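Isoprenyl transferase (Campylobacter jejuni, PDB 3UGS) probably catalyses the condensation of isopentenyl diphosphate with allylic pyrophosphates, building long-chain polyprenyl diphosphates with the aid of magnesium. Local coordinates at residues I51-L56 against L165-D170; K41-C46 against L126-A131. One frame throughout, in Å; residues are numbered along the deposited sequence.

How the interactions relate
Along the chain the segments come in the order 41-46, 51-56, 126-131, 165-170. Interaction 2 opens on helix 34-48 and closes a loop at strand 126-134; interaction 1 opens on strand 53-60, inside that loop, and closes later, just ahead of strand 171-175. The two loops therefore cross rather than nest. Strands 53-60 and 126-134 are neighbours in the parallel sheet and join the contacts directly: L54 O lies 2.7 Å from N129 N, a probable hydrogen bond. A second probable bond links I51 N to C46 O in the short connection after the helix. Interaction 2 ties the helix to this sheet, and interaction 1 ties a late connecting segment to it.

Interaction 1: I51-L56 against L165-D170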
loop_
_atom_site.group_PDB
_atom_site.type_symbol
_atom_site.label_atom_id
_atom_site.label_comp_id
_atom_site.label_asym_id
_atom_site.label_seq_id
_atom_site.Cartn_x
_atom_site.Cartn_y
_atom_site.Cartn_z
ATOM N N ILE A 51 7.170 21.149 -2.213
ATOM C CA ILE A 51 6.353 19.931 -2.451
ATOM C C ILE A 51 5.331 20.279 -3.557
ATOM O O ILE A 51 4.409 20.999 -3.327
ATOM C CB ILE A 51 5.637 19.456 -1.189
ATOM C CG1 ILE A 51 6.676 18.992 -0.163
ATOM C CG2 ILE A 51 4.615 18.367 -1.502
ATOM C CD1 ILE A 51 6.088 18.532 1.169
ATOM N N SER A 52 5.532 19.745 -4.752
ATOM C CA SER A 52 4.727 20.146 -5.950
ATOM C C SER A 52 3.290 19.583 -5.910
ATOM O O SER A 52 2.351 20.163 -6.425
ATOM C CB SER A 52 5.391 19.739 -7.252
ATOM O OG SER A 52 5.507 18.335 -7.322
ATOM N N ASN A 53 3.146 18.446 -5.266
ATOM C CA ASN A 53 1.871 17.720 -5.274
ATOM C C ASN A 53 1.419 17.352 -3.891
ATOM O O ASN A 53 2.189 16.793 -3.106
ATOM C CB ASN A 53 1.928 16.432 -6.087
ATOM C CG ASN A 53 1.726 16.665 -7.550
ATOM O OD1 ASN A 53 0.615 16.415 -8.067
ATOM N ND2 ASN A 53 2.763 17.159 -8.228
ATOM N N LEU A 54 0.159 17.671 -3.646
ATOM C CA LEU A 54 -0.507 17.380 -2.394
ATOM C C LEU A 54 -1.790 16.631 -2.673
ATOM O O LEU A 54 -2.695 17.129 -3.350
ATOM C CB LEU A 54 -0.785 18.642 -1.583
ATOM C CG LEU A 54 -1.631 18.456 -0.333
ATOM C CD1 LEU A 54 -0.867 17.746 0.780
ATOM C CD2 LEU A 54 -2.159 19.832 0.118
ATOM N N SER A 55 -1.843 15.430 -2.120
ATOM C CA SER A 55 -2.921 14.507 -2.408
ATOM C C SER A 55 -3.741 14.268 -1.182
ATOM O O SER A 55 -3.232 13.930 -0.118
ATOM C CB SER A 55 -2.414 13.201 -2.992
ATOM O OG SER A 55 -1.974 13.384 -4.344
ATOM N N LEU A 56 -5.045 14.479 -1.364
ATOM C CA LEU A 56 -6.023 14.406 -0.248
ATOM C C LEU A 56 -7.119 13.425 -0.547
ATOM O O LEU A 56 -7.535 13.326 -1.661
ATOM C CB LEU A 56 -6.650 15.777 0.087
ATOM C CG LEU A 56 -5.633 16.924 0.224
ATOM C CD1 LEU A 56 -6.399 18.241 0.314
ATOM C CD2 LEU A 56 -4.651 16.720 1.411
ATOM N N LEU A 165 -3.362 9.354 -11.515
ATOM C CA LEU A 165 -2.241 10.094 -10.907
ATOM C C LEU A 165 -0.937 9.308 -10.958
ATOM O O LEU A 165 -0.577 8.610 -10.024
ATOM C CB LEU A 165 -2.563 10.503 -9.466
ATOM C CG LEU A 165 -1.547 11.397 -8.752
ATOM C CD1 LEU A 165 -1.326 12.726 -9.446
ATOM C CD2 LEU A 165 -2.036 11.592 -7.336
ATOM N N PRO A 166 -0.190 9.471 -12.055
ATOM C CA PRO A 166 1.038 8.704 -12.297
ATOM C C PRO A 166 2.172 8.857 -11.291
ATOM O O PRO A 166 3.055 7.982 -11.191
ATOM C CB PRO A 166 1.489 9.220 -13.677
ATOM C CG PRO A 166 0.245 9.731 -14.332
ATOM C CD PRO A 166 -0.491 10.372 -13.189
ATOM N N LEU A 167 2.116 9.932 -10.541
ATOM C CA LEU A 167 3.237 10.339 -9.656
ATOM C C LEU A 167 3.377 9.502 -8.380
ATOM O O LEU A 167 2.456 9.385 -7.564
ATOM C CB LEU A 167 3.123 11.819 -9.271
ATOM C CG LEU A 167 4.388 12.412 -8.623
ATOM C CD1 LEU A 167 5.605 12.428 -9.534
ATOM C CD2 LEU A 167 4.090 13.815 -8.159
ATOM N N ASP A 168 4.554 8.932 -8.219
ATOM C CA ASP A 168 4.883 8.160 -6.983
ATOM C C ASP A 168 4.718 9.091 -5.764
ATOM O O ASP A 168 4.989 10.293 -5.794
ATOM C CB ASP A 168 6.301 7.575 -6.943
ATOM C CG ASP A 168 6.539 6.420 -7.936
ATOM O OD1 ASP A 168 5.581 5.743 -8.371
ATOM O OD2 ASP A 168 7.736 6.183 -8.283
ATOM N N VAL A 169 4.165 8.497 -4.725
ATOM C CA VAL A 169 4.041 9.131 -3.410
ATOM C C VAL A 169 5.381 8.962 -2.706
ATOM O O VAL A 169 5.938 7.879 -2.619
ATOM C CB VAL A 169 2.924 8.509 -2.536
ATOM C CG1 VAL A 169 3.052 8.962 -1.076
ATOM C CG2 VAL A 169 1.543 8.792 -3.137
ATOM N N ASP A 170 5.914 10.066 -2.256
ATOM C CA ASP A 170 7.159 10.071 -1.432
ATOM C C ASP A 170 6.869 9.885 0.018
ATOM O O ASP A 170 7.486 9.070 0.703
ATOM C CB ASP A 170 7.923 11.360 -1.638
ATOM C CG ASP A 170 8.294 11.554 -3.114
ATOM O OD1 ASP A 170 8.988 10.655 -3.695
ATOM O OD2 ASP A 170 7.876 12.586 -3.691
#
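S55 OG meets the CD2 methyl of L165 at 3.5 Å while H9 and N129 hold it by hydrogen bonds, H9 through NE2 and N129 through ND2. With chi1 at -73° the hydroxyl lies beside its own backbone N, which turns OG toward the L165 branch and leaves a methyl against a buried polar atom. Two residues back on the same strand, N53 meets L167. The CD2 methyl of L167 lies over one face of the carboxamide, displaced toward its nitrogen, 3.6 Å from N53 ND2 and 3.8 Å from N53 CG. L165 CD1 lies on the same side of the plane but beyond the oxygen, 4.4 Å from N53 OD1. With a methyl over this face, the amide makes its polar contacts close to its own plane on the nitrogen side: N53 ND2 donates to S52 OG at 3.1 Å, with an N-H...O angle of 158° and the acceptor just 8° out of the plane. Its OD1 is bonded by N129 ND2, the same nitrogen that reaches S55, and S52 OG goes on to K8 O. Both ends of the amide are thereby held, which would fix its rotation. The backbones stay well apart, N53 CA and L167 CA being 8.7 Å from each other, and the gap is spanned by side chains alone. L54 and L56, alternating with the two polar residues, point to the other side of the sheet, where L54 packs on L42 and M43 of helix 34-48. The segment 165-170, with D168 salt-bridged to R137 of the second subunit, thus passes over a small polar cluster formed by strands 9-14, 53-60 and 126-134 before entering strand 171-175, on one face of the parallel alpha/beta sheet at the core of this UPP synthase family enzyme.

Interaction 2: K41-C46 against L126-A131; sequences KLMEVC and LCVNLA
The flat group at this contact is the peptide that follows M43: its carbonyl oxygen, M43 O, lies 3.9 Å from L126 CD2, and the rest of the contact is made by the side chains of M43, C46, L126 and V128. This is helix-on-sheet packing in an alpha/beta fold. Helix 34-48 connects two neighbouring parallel strands, 9-14 and 53-60, and the helical residues described here reach past strand 53-60 to the next one, 126-134. The helix runs at 134° to that strand, N-to-C direction against N-to-C direction, with 9.8 Å between the axes of the two short segments, a distance bridged mainly by L126 and M43. L126, first in the strand, supplies the central group. Its CG is anti to the backbone N (chi1 180°), which carries both methyls toward the underside of the helix. CD2 rests against the M43 side chain, 3.6 Å from M43 CG, the two side chains crossing at about a right angle. Both methyls of L126 also lie near C46 CB, at 4.0 Å from CD1 and 4.1 Å from CD2. C46 SG turns away from CD1, so the touching atom is CB. M43 and C46, about one turn apart on the helix, both rest on the leucine fork. M43 then runs along the sheet to V128, the next residue facing this way, while C127 and N129 turn to the opposite face. Around this patch V94 of strand 94-99 and F89 also touch M43, so the methionine packs against the sheet and the loop at F89. At the far end of the methionine, M43 SD lies 4.3 Å from V128 CG2, and the bend at chi3 (71°) leaves M43 CE 4.4 Å from V128 CG2.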
loop_
_atom_site.group_PDB
_atom_site.type_symbol
_atom_site.label_atom_id
_atom_site.label_comp_id
_atom_site.label_asym_id
_atom_site.label_seq_id
_atom_site.Cartn_x
_atom_site.Cartn_y
_atom_site.Cartn_z
ATOM N N LYS A 41 -2.362 26.085 6.233
ATOM C CA LYS A 41 -0.994 25.948 6.737
ATOM C C LYS A 41 -0.242 24.815 6.048
ATOM O O LYS A 41 0.929 24.921 5.708
ATOM C CB LYS A 41 -0.972 25.725 8.225
ATOM C CG LYS A 41 -1.406 26.948 8.982
ATOM C CD LYS A 41 -1.522 26.607 10.440
ATOM C CE LYS A 41 -1.271 27.827 11.297
ATOM N NZ LYS A 41 -1.423 27.396 12.706
ATOM N N LEU A 42 -0.956 23.732 5.831
ATOM C CA LEU A 42 -0.371 22.574 5.113
ATOM C C LEU A 42 -0.002 23.024 3.713
ATOM O O LEU A 42 1.061 22.692 3.185
ATOM C CB LEU A 42 -1.331 21.386 5.063
ATOM C CG LEU A 42 -0.793 20.138 4.329
ATOM C CD1 LEU A 42 0.520 19.626 4.888
ATOM C CD2 LEU A 42 -1.817 19.010 4.346
ATOM N N MET A 43 -0.891 23.805 3.109
ATOM C CA MET A 43 -0.660 24.266 1.700
ATOM C C MET A 43 0.495 25.280 1.603
ATOM O O MET A 43 1.305 25.284 0.683
ATOM C CB MET A 43 -1.922 24.814 1.045
ATOM C CG MET A 43 -2.744 23.736 0.338
ATOM S SD MET A 43 -4.511 24.042 0.125
ATOM C CE MET A 43 -4.439 25.333 -1.096
ATOM N N GLU A 44 0.577 26.120 2.610
ATOM C CA GLU A 44 1.688 27.076 2.701
ATOM C C GLU A 44 3.013 26.305 2.914
ATOM O O GLU A 44 4.043 26.610 2.323
ATOM C CB GLU A 44 1.437 28.114 3.801
ATOM N N VAL A 45 2.953 25.286 3.765
ATOM C CA VAL A 45 4.162 24.463 4.083
ATOM C C VAL A 45 4.696 23.724 2.828
ATOM O O VAL A 45 5.875 23.607 2.564
ATOM C CB VAL A 45 3.902 23.433 5.196
ATOM C CG1 VAL A 45 5.050 22.432 5.256
ATOM C CG2 VAL A 45 3.767 24.127 6.532
ATOM N N CYS A 46 3.761 23.247 2.039
ATOM C CA CYS A 46 4.089 22.571 0.769
ATOM C C CYS A 46 4.848 23.455 -0.180
ATOM O O CYS A 46 5.810 23.033 -0.820
ATOM C CB CYS A 46 2.832 22.048 0.074
ATOM S SG CYS A 46 2.169 20.534 0.845
ATOM N N LEU A 126 1.302 25.015 -6.625
ATOM C CA LEU A 126 0.951 23.773 -5.948
ATOM C C LEU A 126 -0.198 23.112 -6.681
ATOM O O LEU A 126 -1.126 23.795 -7.160
ATOM C CB LEU A 126 0.552 24.020 -4.493
ATOM C CG LEU A 126 0.150 22.813 -3.669
ATOM C CD1 LEU A 126 1.302 21.825 -3.604
ATOM C CD2 LEU A 126 -0.285 23.220 -2.274
ATOM N N CYS A 127 -0.131 21.785 -6.733
ATOM C CA CYS A 127 -1.174 20.972 -7.336
ATOM C C CYS A 127 -1.866 20.078 -6.287
ATOM O O CYS A 127 -1.291 19.149 -5.777
ATOM C CB CYS A 127 -0.639 20.142 -8.479
ATOM S SG CYS A 127 -1.965 19.179 -9.274
ATOM N N VAL A 128 -3.112 20.420 -5.980
ATOM C CA VAL A 128 -3.926 19.684 -5.031
ATOM C C VAL A 128 -4.766 18.617 -5.736
ATOM O O VAL A 128 -5.750 18.889 -6.462
ATOM C CB VAL A 128 -4.836 20.584 -4.213
ATOM C CG1 VAL A 128 -5.713 19.725 -3.298
ATOM C CG2 VAL A 128 -4.018 21.588 -3.416
ATOM N N ASN A 129 -4.330 17.385 -5.519
ATOM C CA ASN A 129 -5.006 16.176 -6.057
ATOM C C ASN A 129 -6.069 15.669 -5.063
ATOM O O ASN A 129 -5.770 15.244 -3.948
ATOM C CB ASN A 129 -4.030 15.057 -6.366
ATOM C CG ASN A 129 -2.902 15.506 -7.267
ATOM O OD1 ASN A 129 -3.156 16.014 -8.351
ATOM N ND2 ASN A 129 -1.652 15.302 -6.840
ATOM N N LEU A 130 -7.303 15.757 -5.510
ATOM C CA LEU A 130 -8.451 15.434 -4.667
ATOM C C LEU A 130 -9.078 14.121 -5.117
ATOM O O LEU A 130 -9.648 14.005 -6.212
ATOM C CB LEU A 130 -9.488 16.567 -4.680
ATOM C CG LEU A 130 -10.549 16.539 -3.565
ATOM C CD1 LEU A 130 -9.927 16.664 -2.163
ATOM C CD2 LEU A 130 -11.570 17.658 -3.782
ATOM N N ALA A 131 -8.953 13.141 -4.243
ATOM C CA ALA A 131 -9.506 11.800 -4.465
ATOM C C ALA A 131 -10.955 11.668 -4.020
ATOM O O ALA A 131 -11.274 11.628 -2.841
ATOM C CB ALA A 131 -8.641 10.753 -3.787
#